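PDB 5IZ4: putative short-chain dehydrogenase/reductase, which probably acts as an NAD(P)(H)-dependent oxidoreductase of the short-chain dehydrogenase/reductase family, perhaps a 3-oxoacyl-[acyl-carrier-protein] reductase. Local coordinates for the interface of chains A and B and the interface of chains A and C. Residues are numbered along the deposited sequence; one frame, centred on the assembly and turned at random. Chains: chain A/B/C, Putative short-chain dehydrogenase/reductase.

Contact 1: the interface of chains A and B. Residues chain A 76, 126, 130, 134, 137; chain B 117-118, 121-122.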
loop_
_atom_site.group_PDB
_atom_site.type_symbol
_atom_site.label_atom_id
_atom_site.label_comp_id
_atom_site.label_asym_id
_atom_site.label_seq_id
_atom_site.Cartn_x
_atom_site.Cartn_y
_atom_site.Cartn_z
ATOM N N GLY A 76 20.904 0.895 21.385
ATOM C CA GLY A 76 21.796 0.237 20.450
ATOM C C GLY A 76 22.674 -0.827 21.084
ATOM O O GLY A 76 23.250 -1.657 20.371
ATOM N N ARG A 126 21.355 1.958 13.890
ATOM C CA ARG A 126 21.676 1.333 15.163
ATOM C C ARG A 126 20.639 1.676 16.223
ATOM O O ARG A 126 20.253 0.816 17.017
ATOM C CB ARG A 126 23.081 1.763 15.581
ATOM C CG ARG A 126 23.416 1.660 17.047
ATOM C CD ARG A 126 23.723 0.236 17.495
ATOM N NE ARG A 126 24.665 -0.501 16.643
ATOM C CZ ARG A 126 25.006 -1.763 16.885
ATOM N NH1 ARG A 126 24.504 -2.374 17.958
ATOM N NH2 ARG A 126 25.839 -2.414 16.080
ATOM N N ILE A 130 17.975 -1.515 14.890
ATOM C CA ILE A 130 18.585 -2.525 15.746
ATOM C C ILE A 130 18.180 -2.295 17.195
ATOM O O ILE A 130 17.772 -3.227 17.898
ATOM C CB ILE A 130 20.115 -2.525 15.585
ATOM C CG1 ILE A 130 20.473 -2.914 14.144
ATOM C CG2 ILE A 130 20.733 -3.481 16.607
ATOM C CD1 ILE A 130 21.944 -2.851 13.803
ATOM N N GLN A 134 16.173 -4.781 19.596
ATOM C CA GLN A 134 16.793 -5.323 20.802
ATOM C C GLN A 134 15.941 -5.046 22.035
ATOM O O GLN A 134 15.828 -5.898 22.925
ATOM C CB GLN A 134 18.209 -4.759 20.965
ATOM C CG GLN A 134 19.184 -5.350 19.933
ATOM C CD GLN A 134 20.625 -4.854 20.077
ATOM O OE1 GLN A 134 21.562 -5.560 19.707
ATOM N NE2 GLN A 134 20.801 -3.628 20.580
ATOM N N ARG A 137 12.859 -7.439 21.754
ATOM C CA ARG A 137 13.285 -8.795 22.097
ATOM C C ARG A 137 13.487 -8.957 23.596
ATOM O O ARG A 137 13.098 -9.983 24.172
ATOM C CB ARG A 137 14.578 -9.155 21.358
ATOM C CG ARG A 137 15.169 -10.501 21.803
ATOM C CD ARG A 137 16.405 -10.927 20.981
ATOM N NE ARG A 137 17.532 -10.000 21.128
ATOM C CZ ARG A 137 18.623 -10.023 20.372
ATOM N NH1 ARG A 137 18.755 -10.939 19.418
ATOM N NH2 ARG A 137 19.595 -9.135 20.580
ATOM N N ASP B 117 21.661 -11.383 15.937
ATOM C CA ASP B 117 22.247 -10.318 16.754
ATOM C C ASP B 117 22.482 -9.074 15.911
ATOM O O ASP B 117 22.294 -9.076 14.691
ATOM C CB ASP B 117 23.555 -10.758 17.428
ATOM C CG ASP B 117 24.579 -11.277 16.445
ATOM O OD1 ASP B 117 24.354 -11.196 15.218
ATOM O OD2 ASP B 117 25.623 -11.766 16.906
ATOM N N ASP B 118 22.919 -8.002 16.585
ATOM C CA ASP B 118 23.171 -6.748 15.884
ATOM C C ASP B 118 24.213 -6.923 14.784
ATOM O O ASP B 118 24.095 -6.313 13.713
ATOM C CB ASP B 118 23.585 -5.644 16.870
ATOM C CG ASP B 118 24.778 -6.012 17.769
ATOM O OD1 ASP B 118 25.180 -7.191 17.870
ATOM O OD2 ASP B 118 25.310 -5.078 18.417
ATOM N N PHE B 121 22.342 -7.976 11.701
ATOM C CA PHE B 121 21.560 -6.874 11.149
ATOM C C PHE B 121 22.463 -5.939 10.358
ATOM O O PHE B 121 22.134 -5.542 9.234
ATOM C CB PHE B 121 20.844 -6.089 12.259
ATOM C CG PHE B 121 19.530 -6.685 12.718
ATOM C CD1 PHE B 121 19.484 -7.541 13.812
ATOM C CD2 PHE B 121 18.340 -6.359 12.082
ATOM C CE1 PHE B 121 18.288 -8.069 14.260
ATOM C CE2 PHE B 121 17.126 -6.889 12.525
ATOM C CZ PHE B 121 17.101 -7.747 13.611
ATOM N N GLU B 122 23.628 -5.597 10.926
ATOM C CA GLU B 122 24.555 -4.709 10.223
ATOM C C GLU B 122 25.186 -5.391 9.014
ATOM O O GLU B 122 25.384 -4.748 7.978
ATOM C CB GLU B 122 25.651 -4.193 11.169
ATOM C CG GLU B 122 25.120 -3.302 12.278
ATOM C CD GLU B 122 26.167 -2.359 12.854
ATOM O OE1 GLU B 122 27.344 -2.766 12.966
ATOM O OE2 GLU B 122 25.804 -1.205 13.195
HETATM O O HOH W 1 22.212 -8.188 19.397
HETATM O O HOH W 2 26.737 0.617 14.585
#
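At the start of helix 118-146, one of the long helices through which short-chain dehydrogenases commonly dimerise, B:Asp118 and B:Glu122 meet A:Arg126 from the same helix of the partner. The B:Asp118 carboxylate presents the anti lone pair of OD2 to A:Arg126 NH1, 2.9 Å away, in a nearly straight salt bridge (176° at the hydrogen). OD2 lies in the guanidinium plane, although the flat groups stand almost perpendicular. The second salt bridge, from A:Arg126 NH2 to B:Glu122 OE2, is weaker at 3.1 Å and more bent; water 2 links A:Arg126 NE to the same oxygen. A:Arg126 starts with CG anti to the backbone N (chi1 158°), then bends twice, which turns NH1 back towards its own chain, where the carbonyl A:Gly76 O accepts it at 2.8 Å. A:Gln134 NE2 reaches that oxygen from above the carbonyl plane. Water 1 joins A:Gln134 OE1 and A:Arg137 NH2 to the backbone B:Asp118 N. Beneath the charges, A:Ile130 supplies the apolar floor: its CD1 lies 3.6 Å from B:Glu122 CG, while CG2 rests on B:Asp118 CB and CG1 passes B:Phe121 CB. Two-fold symmetry repeats the arrangement, so paired ionic links can fix the register of the helices in the A-B dimer.

Contact 2: the interface of chains A and B. Residues chain A 165-167; chain B 185-186, 189.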
loop_
_atom_site.group_PDB
_atom_site.type_symbol
_atom_site.label_atom_id
_atom_site.label_comp_id
_atom_site.label_asym_id
_atom_site.label_seq_id
_atom_site.Cartn_x
_atom_site.Cartn_y
_atom_site.Cartn_z
ATOM N N ASN A 165 7.120 7.215 2.534
ATOM C CA ASN A 165 7.272 7.850 1.226
ATOM C C ASN A 165 8.686 8.338 0.920
ATOM O O ASN A 165 8.881 8.990 -0.111
ATOM C CB ASN A 165 6.278 9.010 1.069
ATOM C CG ASN A 165 6.547 10.172 2.031
ATOM O OD1 ASN A 165 7.532 10.175 2.780
ATOM N ND2 ASN A 165 5.669 11.180 1.995
ATOM N N GLY A 166 9.671 8.043 1.770
ATOM C CA GLY A 166 11.058 8.370 1.451
ATOM C C GLY A 166 11.435 9.831 1.597
ATOM O O GLY A 166 12.411 10.282 0.981
ATOM N N THR A 167 10.683 10.592 2.383
ATOM C CA THR A 167 11.023 11.983 2.657
ATOM C C THR A 167 11.750 12.071 3.992
ATOM O O THR A 167 12.432 11.123 4.391
ATOM C CB THR A 167 9.767 12.853 2.659
ATOM O OG1 THR A 167 8.887 12.406 3.698
ATOM C CG2 THR A 167 9.061 12.761 1.304
ATOM N N LEU B 185 12.258 5.118 -3.131
ATOM C CA LEU B 185 11.385 6.285 -3.250
ATOM C C LEU B 185 12.179 7.579 -3.182
ATOM O O LEU B 185 11.957 8.497 -3.983
ATOM C CB LEU B 185 10.324 6.268 -2.155
ATOM C CG LEU B 185 9.392 5.066 -2.155
ATOM C CD1 LEU B 185 8.398 5.225 -1.030
ATOM C CD2 LEU B 185 8.690 4.947 -3.481
ATOM N N SER B 186 13.090 7.692 -2.210
ATOM C CA SER B 186 13.877 8.913 -2.109
ATOM C C SER B 186 14.705 9.125 -3.368
ATOM O O SER B 186 14.760 10.235 -3.916
ATOM C CB SER B 186 14.784 8.858 -0.877
ATOM O OG SER B 186 15.626 10.001 -0.863
ATOM N N ARG B 189 12.584 10.249 -6.285
ATOM C CA ARG B 189 12.146 11.634 -6.164
ATOM C C ARG B 189 13.287 12.596 -6.462
ATOM O O ARG B 189 13.095 13.624 -7.126
ATOM C CB ARG B 189 11.581 11.889 -4.766
ATOM C CG ARG B 189 11.030 13.289 -4.567
ATOM C CD ARG B 189 10.464 13.496 -3.167
ATOM N NE ARG B 189 9.252 12.711 -2.939
ATOM C CZ ARG B 189 9.204 11.608 -2.204
ATOM N NH1 ARG B 189 10.303 11.147 -1.608
ATOM N NH2 ARG B 189 8.048 10.961 -2.056
HETATM O O HOH W 3 12.878 12.444 -0.794
#
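Helix 171-191 of chain B packs against the turn after helix 161-165 of chain A through B:Arg189 and A:Asn165, in a two-fold interface that ties A to B within the deposited tetramer. This is the helix that begins with the YXXXK active-site motif of short-chain dehydrogenases/reductases, and such an interface is typical of the family. The patch illustrates recognition of main chain by side chain. B:Arg189 points both terminal nitrogens, end-on, at one backbone oxygen: NH2 lies 2.9 Å and NH1 3.0 Å from A:Asn165 O. That oxygen sits close to the guanidinium plane, whereas the donors are tilted 16-17° from the carbonyl plane. The arginine starts with CG anti to the backbone N and stays extended until a bend at chi3 (-68°), which swings the guanidinium back towards the turn. A:Thr167 CG2 lies over one face of this group, off-centre towards the rim and 3.7 Å from B:Arg189 CZ. Water 3 carries NH1 on to A:Gly166 O. Alongside the same peptide, on the side away from the arginine, B:Leu185 sets CD1 3.6 Å from A:Asn165 CA, and B:Ser186 touches A:Gly166 O with its CB. Within chain A the turn that presents the A:Asn165 carbonyl is probably steadied by the side-chain amide oxygen A:Asn165 OD1, which accepts from A:Thr167 OG1 at 2.8 Å and from A:Thr167 N, both from the same face of its plane.

Contact 3: the interface of chains A and C. Residues chain A 232, 236, 240, 244, 260-264; chain C 254-255, 258.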
loop_
_atom_site.group_PDB
_atom_site.type_symbol
_atom_site.label_atom_id
_atom_site.label_comp_id
_atom_site.label_asym_id
_atom_site.label_seq_id
_atom_site.Cartn_x
_atom_site.Cartn_y
_atom_site.Cartn_z
ATOM N N LEU A 232 -4.645 19.518 6.426
ATOM C CA LEU A 232 -5.366 19.858 7.652
ATOM C C LEU A 232 -4.900 21.175 8.270
ATOM O O LEU A 232 -5.438 21.573 9.311
ATOM C CB LEU A 232 -5.251 18.715 8.668
ATOM C CG LEU A 232 -5.983 17.437 8.221
ATOM C CD1 LEU A 232 -6.052 16.406 9.350
ATOM C CD2 LEU A 232 -7.395 17.774 7.682
ATOM N N SER A 236 1.154 18.447 14.287
ATOM C CA SER A 236 0.825 17.634 15.453
ATOM C C SER A 236 1.650 18.064 16.657
ATOM O O SER A 236 2.776 18.545 16.524
ATOM C CB SER A 236 1.081 16.149 15.185
ATOM O OG SER A 236 0.156 15.635 14.246
ATOM N N GLU A 240 -0.813 14.039 20.814
ATOM C CA GLU A 240 -1.675 13.312 19.875
ATOM C C GLU A 240 -1.100 11.945 19.533
ATOM O O GLU A 240 -1.837 10.973 19.325
ATOM C CB GLU A 240 -1.847 14.102 18.577
ATOM C CG GLU A 240 -2.374 15.502 18.709
ATOM C CD GLU A 240 -2.106 16.302 17.449
ATOM O OE1 GLU A 240 -2.054 15.687 16.364
ATOM O OE2 GLU A 240 -1.914 17.534 17.547
ATOM N N LEU A 244 -2.600 8.059 20.343
ATOM C CA LEU A 244 -2.654 6.928 19.428
ATOM C C LEU A 244 -1.950 5.707 20.018
ATOM O O LEU A 244 -2.449 4.581 19.905
ATOM C CB LEU A 244 -2.040 7.343 18.090
ATOM C CG LEU A 244 -2.040 6.425 16.869
ATOM C CD1 LEU A 244 -3.443 5.991 16.473
ATOM C CD2 LEU A 244 -1.365 7.149 15.711
ATOM N N ILE A 260 0.099 3.081 11.246
ATOM C CA ILE A 260 -0.960 4.091 11.297
ATOM C C ILE A 260 -0.338 5.454 11.037
ATOM O O ILE A 260 0.496 5.915 11.827
ATOM C CB ILE A 260 -1.673 4.094 12.659
ATOM C CG1 ILE A 260 -2.067 2.677 13.071
ATOM C CG2 ILE A 260 -2.901 4.999 12.596
ATOM C CD1 ILE A 260 -3.035 2.033 12.122
ATOM N N ALA A 261 -0.744 6.110 9.952
ATOM C CA ALA A 261 -0.192 7.413 9.585
ATOM C C ALA A 261 -1.044 8.527 10.190
ATOM O O ALA A 261 -2.261 8.579 9.971
ATOM C CB ALA A 261 -0.124 7.559 8.063
ATOM N N ALA A 262 -0.405 9.409 10.954
ATOM C CA ALA A 262 -1.044 10.568 11.572
ATOM C C ALA A 262 -0.199 11.759 11.134
ATOM O O ALA A 262 0.754 12.148 11.818
ATOM C CB ALA A 262 -1.116 10.421 13.089
ATOM N N GLU A 263 -0.529 12.313 9.962
ATOM C CA GLU A 263 0.377 13.241 9.298
ATOM C C GLU A 263 -0.351 14.445 8.724
ATOM O O GLU A 263 0.182 15.102 7.818
ATOM C CB GLU A 263 1.164 12.539 8.176
ATOM C CG GLU A 263 0.415 11.441 7.402
ATOM C CD GLU A 263 -0.899 11.908 6.773
ATOM O OE1 GLU A 263 -1.848 12.251 7.517
ATOM O OE2 GLU A 263 -0.988 11.921 5.524
ATOM N N ASN A 264 -1.557 14.732 9.210
ATOM C CA ASN A 264 -2.275 15.960 8.871
ATOM C C ASN A 264 -2.588 16.056 7.379
ATOM O O ASN A 264 -2.719 17.153 6.830
ATOM C CB ASN A 264 -1.492 17.179 9.367
ATOM C CG ASN A 264 -1.395 17.188 10.873
ATOM O OD1 ASN A 264 -2.415 17.267 11.550
ATOM N ND2 ASN A 264 -0.181 17.040 11.407
ATOM N N ALA C 254 -4.962 14.674 13.607
ATOM C CA ALA C 254 -4.040 14.628 12.483
ATOM C C ALA C 254 -4.373 13.542 11.474
ATOM O O ALA C 254 -3.688 13.446 10.456
ATOM C CB ALA C 254 -2.598 14.421 12.974
ATOM N N ILE C 255 -5.390 12.720 11.720
ATOM C CA ILE C 255 -5.619 11.530 10.908
ATOM C C ILE C 255 -6.740 11.820 9.920
ATOM O O ILE C 255 -7.880 12.101 10.314
ATOM C CB ILE C 255 -5.937 10.302 11.778
ATOM C CG1 ILE C 255 -4.737 9.970 12.672
ATOM C CG2 ILE C 255 -6.252 9.099 10.908
ATOM C CD1 ILE C 255 -4.897 8.673 13.443
ATOM N N GLN C 258 -7.184 7.933 5.762
ATOM C CA GLN C 258 -6.621 6.638 6.103
ATOM C C GLN C 258 -7.688 5.552 6.061
ATOM O O GLN C 258 -8.880 5.812 6.266
ATOM C CB GLN C 258 -5.986 6.670 7.492
ATOM C CG GLN C 258 -4.851 7.680 7.644
ATOM C CD GLN C 258 -3.806 7.555 6.550
ATOM O OE1 GLN C 258 -3.253 6.475 6.313
ATOM N NE2 GLN C 258 -3.531 8.662 5.870
HETATM O O HOH W 4 -2.958 4.826 8.607
HETATM O O HOH W 5 -3.721 12.996 15.709
#
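C:Ala254 is pressed into the turn after strand 259-262 of chain A, where A:Asn264 meets it with both backbone and side chain; C-terminal strands of this kind commonly build the second dimer contact of short-chain dehydrogenase tetramers. The tight part centres on the alanine. The carbonyl C:Ala254 O accepts A:Asn264 N at 2.8 Å, in the carbonyl plane and on a lone pair. The methyl C:Ala254 CB points into a polar rim, 3.3 Å from the hydroxyl A:Ser236 OG, and A:Asn264 OD1 closes over it from another direction. The rim is held by its own relay: A:Asn264 ND2 donates to A:Ser236 OG, which in turn donates to A:Glu240 OE1 at 3.1 Å, meeting the carboxylate from above its plane. Water 5 joins this same OE1 to the backbone C:Ala254 N. Placing CG anti to the carbonyl carbon (chi1 -64°) lets the asparagine amide fold beside the alanine while facing the serine. Next along chain C, C:Ile255 lays CG1 against the methyl A:Ala262 CB at 3.7 Å. Beyond it the fit relaxes: the tip C:Ile255 CD1 stays 4.3 Å from both A:Leu244 CD1 and A:Ile260 CG2. The flank at C:Gln258 is looser. This residue, bent at chi2, brings its CG beside A:Ala261 O and faces A:Glu263 tip to tip without a direct bond. Contact here runs through water 4, bound at 2.9 Å by A:Ala261 N and also by the amide oxygen C:Gln258 OE1.

Contact 4: the interface of chains A and B. Residues chain A 121, 125, 129, 175-176, 179; chain B 121, 125, 129, 175-176, 179.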
loop_
_atom_site.group_PDB
_atom_site.type_symbol
_atom_site.label_atom_id
_atom_site.label_comp_id
_atom_site.label_asym_id
_atom_site.label_seq_id
_atom_site.Cartn_x
_atom_site.Cartn_y
_atom_site.Cartn_z
ATOM N N PHE A 121 24.471 6.181 7.917
ATOM C CA PHE A 121 23.459 5.147 7.717
ATOM C C PHE A 121 23.467 4.177 8.890
ATOM O O PHE A 121 22.410 3.833 9.433
ATOM C CB PHE A 121 23.698 4.381 6.408
ATOM C CG PHE A 121 23.145 5.048 5.166
ATOM C CD1 PHE A 121 23.948 5.875 4.389
ATOM C CD2 PHE A 121 21.838 4.818 4.756
ATOM C CE1 PHE A 121 23.465 6.467 3.238
ATOM C CE2 PHE A 121 21.340 5.413 3.595
ATOM C CZ PHE A 121 22.152 6.241 2.839
ATOM N N TYR A 125 20.609 3.647 11.869
ATOM C CA TYR A 125 20.018 2.313 11.894
ATOM C C TYR A 125 20.229 1.651 13.244
ATOM O O TYR A 125 19.377 0.878 13.701
ATOM C CB TYR A 125 20.641 1.466 10.789
ATOM C CG TYR A 125 19.885 0.225 10.372
ATOM C CD1 TYR A 125 20.401 -1.041 10.622
ATOM C CD2 TYR A 125 18.684 0.318 9.674
ATOM C CE1 TYR A 125 19.730 -2.193 10.199
ATOM C CE2 TYR A 125 18.015 -0.810 9.256
ATOM C CZ TYR A 125 18.532 -2.066 9.523
ATOM O OH TYR A 125 17.858 -3.205 9.081
ATOM N N LEU A 129 16.468 0.980 14.294
ATOM C CA LEU A 129 16.048 -0.357 13.901
ATOM C C LEU A 129 16.642 -1.416 14.813
ATOM O O LEU A 129 15.887 -2.162 15.444
ATOM C CB LEU A 129 16.412 -0.624 12.427
ATOM C CG LEU A 129 15.844 -1.887 11.764
ATOM C CD1 LEU A 129 16.539 -3.171 12.251
ATOM C CD2 LEU A 129 14.330 -1.964 11.965
ATOM N N ALA A 175 15.323 5.442 5.261
ATOM C CA ALA A 175 15.605 4.018 5.104
ATOM C C ALA A 175 15.398 3.274 6.415
ATOM O O ALA A 175 14.798 2.189 6.434
ATOM C CB ALA A 175 17.032 3.809 4.595
ATOM N N SER A 176 15.880 3.844 7.524
ATOM C CA SER A 176 15.764 3.144 8.799
ATOM C C SER A 176 14.310 2.979 9.193
ATOM O O SER A 176 13.950 1.970 9.810
ATOM C CB SER A 176 16.551 3.880 9.904
ATOM O OG SER A 176 15.860 5.058 10.319
ATOM N N ALA A 179 12.660 0.189 7.273
ATOM C CA ALA A 179 12.997 -1.065 7.937
ATOM C C ALA A 179 12.129 -1.281 9.173
ATOM O O ALA A 179 11.708 -2.411 9.450
ATOM C CB ALA A 179 14.482 -1.066 8.315
ATOM N N PHE B 121 22.342 -7.976 11.701
ATOM C CA PHE B 121 21.560 -6.874 11.149
ATOM C C PHE B 121 22.463 -5.939 10.358
ATOM O O PHE B 121 22.134 -5.542 9.234
ATOM C CB PHE B 121 20.844 -6.089 12.259
ATOM C CG PHE B 121 19.530 -6.685 12.718
ATOM C CD1 PHE B 121 19.484 -7.541 13.812
ATOM C CD2 PHE B 121 18.340 -6.359 12.082
ATOM C CE1 PHE B 121 18.288 -8.069 14.260
ATOM C CE2 PHE B 121 17.126 -6.889 12.525
ATOM C CZ PHE B 121 17.101 -7.747 13.611
ATOM N N TYR B 125 22.622 -5.305 6.248
ATOM C CA TYR B 125 22.313 -3.937 5.846
ATOM C C TYR B 125 23.465 -3.327 5.067
ATOM O O TYR B 125 23.245 -2.512 4.161
ATOM C CB TYR B 125 22.017 -3.102 7.087
ATOM C CG TYR B 125 21.272 -1.804 6.877
ATOM C CD1 TYR B 125 21.893 -0.582 7.103
ATOM C CD2 TYR B 125 19.929 -1.799 6.508
ATOM C CE1 TYR B 125 21.198 0.623 6.954
ATOM C CE2 TYR B 125 19.238 -0.619 6.356
ATOM C CZ TYR B 125 19.871 0.593 6.571
ATOM O OH TYR B 125 19.160 1.785 6.432
ATOM N N LEU B 129 21.627 -2.441 1.671
ATOM C CA LEU B 129 21.140 -1.070 1.684
ATOM C C LEU B 129 22.275 -0.077 1.496
ATOM O O LEU B 129 22.245 0.699 0.536
ATOM C CB LEU B 129 20.363 -0.786 2.985
ATOM C CG LEU B 129 19.576 0.528 3.079
ATOM C CD1 LEU B 129 20.493 1.751 3.268
ATOM C CD2 LEU B 129 18.666 0.698 1.863
ATOM N N ALA B 175 14.104 -6.571 7.071
ATOM C CA ALA B 175 14.282 -5.165 7.421
ATOM C C ALA B 175 15.119 -4.445 6.374
ATOM O O ALA B 175 14.784 -3.324 5.963
ATOM C CB ALA B 175 14.930 -5.035 8.800
ATOM N N SER B 176 16.209 -5.075 5.923
ATOM C CA SER B 176 17.081 -4.404 4.966
ATOM C C SER B 176 16.356 -4.155 3.659
ATOM O O SER B 176 16.609 -3.142 2.997
ATOM C CB SER B 176 18.370 -5.219 4.730
ATOM O OG SER B 176 18.106 -6.361 3.916
ATOM N N ALA B 179 14.017 -1.212 3.907
ATOM C CA ALA B 179 14.807 -0.002 3.715
ATOM C C ALA B 179 15.094 0.237 2.236
ATOM O O ALA B 179 15.071 1.384 1.772
ATOM C CB ALA B 179 16.114 -0.107 4.507
HETATM O O HOH W 6 19.948 4.002 7.852
HETATM O O HOH W 7 19.276 -5.506 8.585
#
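Helix 118-146 departs from regular helical geometry at A:Leu129 and B:Leu129 (phi -116°), just beyond the turn where A:Tyr125 and B:Tyr125 meet face to face across the two-fold axis. The tyrosine rings stack with centroids 3.5 Å apart and planes inclined by 14°, their long axes crossing. Each ring leaves its helix with CG anti to the backbone N (chi1 -162°), directed towards the partner. The ring is sandwiched, since A:Leu129 CB covers the other face of A:Tyr125 near the rim, as B:Leu129 CB does for B:Tyr125. The phenol A:Tyr125 OH passes over the methyl B:Ala175 CB at 3.5 Å and binds water 7 at 2.7 Å. That water continues to the backbone carbonyl B:Phe121 O, so the hydroxyl is joined to the partner's helix indirectly; water 6 does the same on the symmetric side. At the flanks A:Leu129 CD1 lies above the rim of the B:Phe121 ring, 3.7 Å from B:Phe121 CD2. Below the tyrosines, helices 171-191 approach closely through small residues, with A:Ala179 CB 3.3 Å from B:Ala175 O. A:Ala175 and A:Ser176 belong to the YXXXK motif, so this helix-bundle core may help steady the active-site helix of each subunit.

Contacts 1, 2 and 4 belong to the A-B interface, and contact 3 joins A to C. The C-alpha centres of contacts 1 and 4 are about 10 Å apart, and both contacts use helix 118-146 and share B:Phe121, which ties the ionic rim to the aromatic core. Between C-alpha centres, contact 4 lies about 15 Å from contact 2, and helix 171-191 runs through both. Again between C-alpha centres, contact 3 is about 19 Å from contact 2, 24 Å from contact 4 and 29 Å from contact 1. Chain A thus offers separate surfaces to two partners, consistent with a tetramer built from two kinds of two-fold dimer.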